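Local coordinates for protein probable chitinase (Chromobacterium violaceum, PDB 5JH8) that probably binds and hydrolyses chitin as a bacterial glycoside hydrolase of family 18, built on a TIM barrel, at residues A17-A22 with I53-G58; A191-M196 with G253-T258. One frame throughout, in Å; residues are numbered along the deposited sequence.

Contact 1. Residues A17-A22 with I53-G58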
ATOM      1  N   ALA A  17     -17.086   1.418  -4.374  1.00  6.65           N
ATOM      2  CA  ALA A  17     -16.123   0.448  -4.886  1.00  6.71           C
ATOM      3  C   ALA A  17     -15.994  -0.764  -3.964  1.00  6.35           C
ATOM      4  O   ALA A  17     -15.879  -1.895  -4.450  1.00  6.34           O
ATOM      5  CB  ALA A  17     -14.767   1.117  -5.078  1.00  6.34           C
ATOM      6  N   LEU A  18     -15.991  -0.549  -2.650  1.00  6.30           N
ATOM      7  CA  LEU A  18     -15.945  -1.649  -1.687  1.00  6.25           C
ATOM      8  C   LEU A  18     -17.054  -2.647  -1.990  1.00  6.53           C
ATOM      9  O   LEU A  18     -16.846  -3.862  -2.030  1.00  7.18           O
ATOM     10  CB  LEU A  18     -16.132  -1.087  -0.263  1.00  6.25           C
ATOM     11  CG  LEU A  18     -16.030  -2.105   0.862  1.00  6.78           C
ATOM     12  CD1 LEU A  18     -14.587  -2.463   1.164  1.00  7.22           C
ATOM     13  CD2 LEU A  18     -16.705  -1.552   2.108  1.00  8.01           C
ATOM     14  N   THR A  19     -18.275  -2.138  -2.184  1.00  6.97           N
ATOM     15  CA  THR A  19     -19.392  -3.027  -2.408  1.00  7.63           C
ATOM     16  C   THR A  19     -19.401  -3.559  -3.835  1.00  7.96           C
ATOM     17  O   THR A  19     -19.734  -4.726  -4.050  1.00 10.13           O
ATOM     18  CB  THR A  19     -20.717  -2.356  -2.017  1.00  8.87           C
ATOM     19  OG1 THR A  19     -20.936  -1.176  -2.810  1.00 12.03           O
ATOM     20  CG2 THR A  19     -20.756  -1.990  -0.547  1.00  9.29           C
ATOM     21  N   ARG A  20     -18.997  -2.759  -4.822  1.00  7.46           N
ATOM     22  CA  ARG A  20     -19.026  -3.237  -6.199  1.00  7.39           C
ATOM     23  C   ARG A  20     -18.012  -4.350  -6.421  1.00  7.35           C
ATOM     24  O   ARG A  20     -18.270  -5.283  -7.188  1.00  8.72           O
ATOM     25  CB  ARG A  20     -18.753  -2.094  -7.178  1.00  7.77           C
ATOM     26  CG  ARG A  20     -18.963  -2.484  -8.624  1.00  8.49           C
ATOM     27  CD  ARG A  20     -18.815  -1.290  -9.560  1.00  9.53           C
ATOM     28  NE  ARG A  20     -18.997  -1.655 -10.961  1.00  9.82           N
ATOM     29  CZ  ARG A  20     -20.168  -1.687 -11.581  1.00  9.95           C
ATOM     30  NH1 ARG A  20     -21.284  -1.382 -10.938  1.00 11.50           N
ATOM     31  NH2 ARG A  20     -20.219  -2.007 -12.864  1.00 11.07           N
ATOM     32  N   TYR A  21     -16.853  -4.275  -5.764  1.00  6.88           N
ATOM     33  CA  TYR A  21     -15.722  -5.134  -6.094  1.00  6.72           C
ATOM     34  C   TYR A  21     -15.483  -6.234  -5.063  1.00  7.09           C
ATOM     35  O   TYR A  21     -14.435  -6.882  -5.074  1.00  7.23           O
ATOM     36  CB  TYR A  21     -14.471  -4.290  -6.376  1.00  6.96           C
ATOM     37  CG  TYR A  21     -14.687  -3.369  -7.550  1.00  7.24           C
ATOM     38  CD1 TYR A  21     -15.063  -3.883  -8.788  1.00  7.42           C
ATOM     39  CD2 TYR A  21     -14.532  -1.991  -7.440  1.00  6.96           C
ATOM     40  CE1 TYR A  21     -15.296  -3.066  -9.862  1.00  8.40           C
ATOM     41  CE2 TYR A  21     -14.741  -1.159  -8.508  1.00  7.78           C
ATOM     42  CZ  TYR A  21     -15.129  -1.703  -9.717  1.00  7.73           C
ATOM     43  OH  TYR A  21     -15.325  -0.844 -10.770  1.00  8.67           O
ATOM     44  N   ALA A  22     -16.447  -6.482  -4.193  1.00  7.36           N
ATOM     45  CA  ALA A  22     -16.271  -7.437  -3.103  1.00  7.97           C
ATOM     46  C   ALA A  22     -16.220  -8.903  -3.537  1.00  8.33           C
ATOM     47  O   ALA A  22     -15.997  -9.763  -2.681  1.00 10.79           O
ATOM     48  CB  ALA A  22     -17.398  -7.263  -2.083  1.00  8.72           C
ATOM     49  N   ILE A  53     -17.265  -1.853   7.817  1.00  7.18           N
ATOM     50  CA  ILE A  53     -16.913  -3.001   8.632  1.00  7.26           C
ATOM     51  C   ILE A  53     -18.073  -3.996   8.661  1.00  7.08           C
ATOM     52  O   ILE A  53     -17.886  -5.205   8.481  1.00  7.25           O
ATOM     53  CB  ILE A  53     -16.479  -2.549  10.039  1.00  9.22           C
ATOM     54  CG1 ILE A  53     -15.184  -1.725   9.979  1.00  9.20           C
ATOM     55  CG2 ILE A  53     -16.325  -3.742  10.972  1.00 12.14           C
ATOM     56  CD1 ILE A  53     -14.861  -0.989  11.254  1.00 10.31           C
ATOM     57  N   SER A  54     -19.293  -3.494   8.856  0.70  7.31           N
ATOM     58  CA  SER A  54     -20.464  -4.356   8.883  0.70  8.00           C
ATOM     59  C   SER A  54     -20.660  -5.094   7.568  0.70  7.06           C
ATOM     60  O   SER A  54     -21.025  -6.276   7.559  0.70  7.02           O
ATOM     61  CB  SER A  54     -21.676  -3.490   9.208  0.70  9.65           C
ATOM     62  OG  SER A  54     -22.853  -4.214   9.052  0.70 10.91           O
ATOM     63  N   PHE A  55     -20.463  -4.399   6.453  1.00  6.83           N
ATOM     64  CA  PHE A  55     -20.579  -5.035   5.152  1.00  6.57           C
ATOM     65  C   PHE A  55     -19.617  -6.206   5.029  1.00  6.79           C
ATOM     66  O   PHE A  55     -19.986  -7.298   4.575  1.00  6.88           O
ATOM     67  CB  PHE A  55     -20.322  -3.985   4.060  1.00  7.09           C
ATOM     68  CG  PHE A  55     -20.241  -4.575   2.688  1.00  6.71           C
ATOM     69  CD1 PHE A  55     -21.391  -4.982   2.018  1.00  7.98           C
ATOM     70  CD2 PHE A  55     -19.021  -4.759   2.068  1.00  6.84           C
ATOM     71  CE1 PHE A  55     -21.317  -5.568   0.759  1.00  8.41           C
ATOM     72  CE2 PHE A  55     -18.945  -5.317   0.802  1.00  8.66           C
ATOM     73  CZ  PHE A  55     -20.097  -5.728   0.151  1.00  8.63           C
ATOM     74  N   LEU A  56     -18.360  -5.976   5.399  1.00  6.29           N
ATOM     75  CA  LEU A  56     -17.335  -7.003   5.273  1.00  6.42           C
ATOM     76  C   LEU A  56     -17.604  -8.183   6.197  1.00  6.48           C
ATOM     77  O   LEU A  56     -17.418  -9.334   5.793  1.00  6.97           O
ATOM     78  CB  LEU A  56     -15.954  -6.394   5.495  1.00  6.36           C
ATOM     79  CG  LEU A  56     -15.570  -5.341   4.454  1.00  6.60           C
ATOM     80  CD1 LEU A  56     -14.336  -4.582   4.903  1.00  7.45           C
ATOM     81  CD2 LEU A  56     -15.352  -5.958   3.063  1.00  7.53           C
ATOM     82  N   LEU A  57     -18.051  -7.924   7.424  1.00  6.93           N
ATOM     83  CA  LEU A  57     -18.419  -9.014   8.313  1.00  7.76           C
ATOM     84  C   LEU A  57     -19.505  -9.868   7.682  1.00  7.81           C
ATOM     85  O   LEU A  57     -19.449 -11.102   7.732  1.00  9.05           O
ATOM     86  CB  LEU A  57     -18.880  -8.450   9.655  1.00  8.52           C
ATOM     87  CG  LEU A  57     -17.769  -7.898  10.554  1.00  8.80           C
ATOM     88  CD1 LEU A  57     -18.331  -7.059  11.687  1.00 10.80           C
ATOM     89  CD2 LEU A  57     -16.864  -9.002  11.093  1.00  9.92           C
ATOM     90  N   GLY A  58     -20.518  -9.226   7.090  1.00  8.04           N
ATOM     91  CA  GLY A  58     -21.603  -9.986   6.482  1.00  9.45           C
ATOM     92  C   GLY A  58     -21.170 -10.809   5.285  1.00  9.49           C
ATOM     93  O   GLY A  58     -21.776 -11.837   4.980  1.00 11.67           O
TER
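Phe55 of helix 50-58 reaches across to Leu18 and Thr19 of helix 14-20 and to Ala22 just after it, and so joins two neighbouring helices on the outside of the TIM barrel of this family 18 glycosidase. From CB, which points toward residues 17-22, CG lies anti to the backbone N (chi1 172°). Thr19 CG2 sits over one face of the ring, 3.8 Å from the centroid of the Phe55 ring and only 8° off its normal, a CH-pi contact above the centre. Phe55 CE1 is the ring atom nearest to Thr19 CG2 at 3.8 Å, and Phe55 CG is farther from it at 4.2 Å. Phe55 CD2 meets the tip of Leu18, with Leu18 CD2 4.0 Å away; the two side chains slide past each other in opposite directions. Next along that side, Phe55 CE2 approaches the main-chain O of Leu18 obliquely. CE2 and CZ share Ala22 CB, which meets this edge in the ring plane, 3.8 Å from each, and CZ also touches Thr19 CA. The hydroxyl of Thr19 is turned back to its own helix, bonded to the carbonyl oxygens of Tyr15 and Ala16, and the methyl faces the ring. Deeper in, Leu18 and Leu56 both rest on Val28 of the barrel strand 27-35, and Leu18 CD1 meets Leu56 CD2 at 4.1 Å.

Contact 2. Residues A191-M196 with G253-T258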
ATOM      1  N   ALA A 191       5.271   2.380 -10.699  1.00  6.84           N
ATOM      2  CA  ALA A 191       5.348   1.017 -10.201  1.00  7.15           C
ATOM      3  C   ALA A 191       6.003   0.155 -11.276  1.00  7.09           C
ATOM      4  O   ALA A 191       5.466  -0.860 -11.713  1.00  7.32           O
ATOM      5  CB  ALA A 191       3.957   0.505  -9.822  1.00  7.52           C
ATOM      6  N   GLY A 192       7.195   0.560 -11.707  1.00  7.21           N
ATOM      7  CA  GLY A 192       7.848  -0.126 -12.808  1.00  7.85           C
ATOM      8  C   GLY A 192       8.144  -1.573 -12.451  1.00  8.26           C
ATOM      9  O   GLY A 192       8.574  -1.886 -11.337  1.00  7.84           O
ATOM     10  N   SER A 193       7.943  -2.469 -13.426  1.00  8.07           N
ATOM     11  CA  SER A 193       8.078  -3.891 -13.157  1.00  8.88           C
ATOM     12  C   SER A 193       9.511  -4.297 -12.874  1.00  8.91           C
ATOM     13  O   SER A 193       9.738  -5.257 -12.130  1.00  9.57           O
ATOM     14  CB  SER A 193       7.559  -4.697 -14.336  1.00  9.74           C
ATOM     15  OG  SER A 193       8.197  -4.339 -15.547  1.00 10.41           O
ATOM     16  N   ASP A 194      10.484  -3.616 -13.483  1.00  9.22           N
ATOM     17  CA  ASP A 194      11.891  -3.935 -13.242  1.00  9.90           C
ATOM     18  C   ASP A 194      12.272  -3.605 -11.796  1.00  9.61           C
ATOM     19  O   ASP A 194      12.868  -4.424 -11.086  1.00  9.65           O
ATOM     20  CB  ASP A 194      12.786  -3.243 -14.280  1.00 11.74           C
ATOM     21  CG  ASP A 194      12.604  -1.728 -14.368  1.00 12.80           C
ATOM     22  OD1 ASP A 194      11.622  -1.151 -13.878  1.00 12.07           O
ATOM     23  OD2 ASP A 194      13.491  -1.100 -14.992  1.00 15.09           O
ATOM     24  N   TRP A 195      11.893  -2.414 -11.344  1.00  9.21           N
ATOM     25  CA  TRP A 195      12.071  -1.999  -9.957  1.00  8.45           C
ATOM     26  C   TRP A 195      11.307  -2.909  -9.001  1.00  8.09           C
ATOM     27  O   TRP A 195      11.841  -3.329  -7.967  1.00  8.41           O
ATOM     28  CB  TRP A 195      11.598  -0.546  -9.873  1.00  8.88           C
ATOM     29  CG  TRP A 195      11.473   0.068  -8.535  1.00  8.35           C
ATOM     30  CD1 TRP A 195      12.483   0.605  -7.792  1.00  9.20           C
ATOM     31  CD2 TRP A 195      10.262   0.307  -7.794  1.00  8.13           C
ATOM     32  NE1 TRP A 195      11.988   1.151  -6.631  1.00  9.23           N
ATOM     33  CE2 TRP A 195      10.627   0.969  -6.603  1.00  8.08           C
ATOM     34  CE3 TRP A 195       8.909   0.028  -8.025  1.00  7.74           C
ATOM     35  CZ2 TRP A 195       9.680   1.356  -5.641  1.00  8.53           C
ATOM     36  CZ3 TRP A 195       7.978   0.416  -7.079  1.00  7.56           C
ATOM     37  CH2 TRP A 195       8.367   1.077  -5.900  1.00  7.82           C
HETATM   38  N   MSE A 196      10.052  -3.225  -9.328  1.00  8.03           N
HETATM   39  CA  MSE A 196       9.231  -4.104  -8.511  1.00  8.35           C
HETATM   40  C   MSE A 196       9.889  -5.465  -8.366  1.00  8.15           C
HETATM   41  O   MSE A 196       9.912  -6.006  -7.272  1.00  8.70           O
HETATM   42  CB  MSE A 196       7.823  -4.242  -9.109  1.00  8.12           C
HETATM   43  CG  MSE A 196       6.914  -5.126  -8.283  1.00  7.30           C
HETATM   44 SE   MSE A 196       5.121  -5.249  -9.049  1.00  7.91          SE
HETATM   45  CE  MSE A 196       4.614  -3.376  -8.985  1.00  7.86           C
ATOM     46  N   GLY A 253       9.949  -2.404 -21.010  1.00 11.38           N
ATOM     47  CA  GLY A 253      10.971  -2.685 -20.018  1.00 12.06           C
ATOM     48  C   GLY A 253      10.519  -2.464 -18.593  1.00 11.07           C
ATOM     49  O   GLY A 253      11.092  -3.052 -17.672  1.00 12.22           O
ATOM     50  N   THR A 254       9.513  -1.620 -18.390  1.00  9.65           N
ATOM     51  CA  THR A 254       8.991  -1.351 -17.056  1.00  8.88           C
ATOM     52  C   THR A 254       7.513  -1.691 -16.925  1.00  8.46           C
ATOM     53  O   THR A 254       6.912  -1.405 -15.880  1.00  8.48           O
ATOM     54  CB  THR A 254       9.190   0.126 -16.669  1.00  9.78           C
ATOM     55  OG1 THR A 254       8.336   0.954 -17.468  1.00 10.71           O
ATOM     56  CG2 THR A 254      10.638   0.552 -16.820  1.00 10.62           C
ATOM     57  N   HIS A 255       6.901  -2.248 -17.959  1.00  8.29           N
ATOM     58  CA  HIS A 255       5.465  -2.509 -17.986  1.00  8.65           C
ATOM     59  C   HIS A 255       4.684  -1.327 -17.428  1.00  8.26           C
ATOM     60  O   HIS A 255       3.920  -1.433 -16.471  1.00  8.45           O
ATOM     61  CB  HIS A 255       5.095  -3.824 -17.298  1.00  8.77           C
ATOM     62  CG  HIS A 255       5.467  -5.014 -18.104  1.00  9.71           C
ATOM     63  ND1 HIS A 255       4.753  -5.394 -19.218  1.00 10.61           N
ATOM     64  CD2 HIS A 255       6.528  -5.851 -18.023  1.00 10.62           C
ATOM     65  CE1 HIS A 255       5.332  -6.452 -19.756  1.00 11.93           C
ATOM     66  NE2 HIS A 255       6.411  -6.746 -19.056  1.00 11.86           N
ATOM     67  N   SER A 256       4.881  -0.174 -18.067  1.00  8.20           N
ATOM     68  CA  SER A 256       4.237   1.060 -17.645  1.00  8.65           C
ATOM     69  C   SER A 256       3.797   1.830 -18.876  1.00  9.26           C
ATOM     70  O   SER A 256       4.431   1.738 -19.927  1.00 11.50           O
ATOM     71  CB  SER A 256       5.194   1.882 -16.777  1.00  8.96           C
ATOM     72  OG  SER A 256       5.613   1.142 -15.638  1.00  9.81           O
ATOM     73  N   LEU A 257       2.732   2.605 -18.727  1.00  8.46           N
ATOM     74  CA  LEU A 257       2.162   3.392 -19.802  1.00  8.42           C
ATOM     75  C   LEU A 257       2.541   4.853 -19.616  1.00  8.56           C
ATOM     76  O   LEU A 257       2.426   5.387 -18.506  1.00  8.76           O
ATOM     77  CB  LEU A 257       0.648   3.234 -19.807  1.00  9.01           C
ATOM     78  CG  LEU A 257      -0.051   3.809 -21.031  1.00 10.72           C
ATOM     79  CD1 LEU A 257       0.156   2.903 -22.231  1.00 11.25           C
ATOM     80  CD2 LEU A 257      -1.533   4.006 -20.736  1.00 11.17           C
ATOM     81  N   THR A 258       2.975   5.513 -20.698  1.00  9.84           N
ATOM     82  CA  THR A 258       3.313   6.927 -20.612  1.00  9.37           C
ATOM     83  C   THR A 258       2.709   7.688 -21.782  1.00  9.61           C
ATOM     84  O   THR A 258       2.518   7.151 -22.871  1.00 10.18           O
ATOM     85  CB  THR A 258       4.832   7.138 -20.508  1.00  9.57           C
ATOM     86  OG1 THR A 258       5.121   8.517 -20.247  1.00  9.49           O
ATOM     87  CG2 THR A 258       5.557   6.721 -21.757  1.00 10.57           C
TER
HETATM   88  O   HOH W   1       4.277   1.749 -13.347  1.00  8.21           O
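Asp194 and Thr254 lie side by side and point the same way, the carboxylate flanking the threonine methyl with Asp194 OD1 3.5 Å from Thr254 CG2. Both take the first torsion that sets a branch between the backbone N and the carbonyl carbon: Asp194 CG (chi1 55°) and Thr254 OG1, the latter hydrogen-bonded to Asp251. Ser193 OG, set in the same way, lies 3.1 Å from Thr254 C. It also meets the His255 imidazole at the edge, in the ring plane, 3.3 Å from His255 CD2, while ND1 of that ring is hydrogen-bonded to Tyr250. The first turn of helix 193-206, with Gly192 as its N-cap residue, here meets the hairpin formed by strands 249-251 and 256-262, in which His255 and Ser256 face Asp251 as a G1 beta bulge. Ser193 N, at the start of the helix, donates to Thr254 O at 2.9 Å and nearly straight (167°). Ser256 OG donates to the same oxygen, so two donors grip it, each well out of the carbonyl plane, one on either side. Gly192 CA adds a CA-H...O contact to Thr254 O at 3.5 Å. The hydroxyl of Ser256 also receives a hydrogen bond from a water, 2.7 Å from Ser256 OG, and this water accepts from Ala191 N at 2.9 Å.

In the fold
The two contacts lie far apart on the protein, their centres about 31 Å from each other and their nearest atoms about 18 Å. They hold different elements: contact 1 pairs two helices over barrel strand 27-35, whereas contact 2 fastens the start of a helix to the turn of a hairpin. Both are partly buried: two of five touching residues are buried and none fully exposed in contact 1, four of eight buried and two exposed in contact 2. Contact 1 is apolar, an aromatic ring set among methyl groups; contact 2 is polar, centred on a main-chain carbonyl and a bridging water. Its Ala191 side chain stays about 10 Å from the dimethylated selenomethionine and 11 Å from the bound histidine.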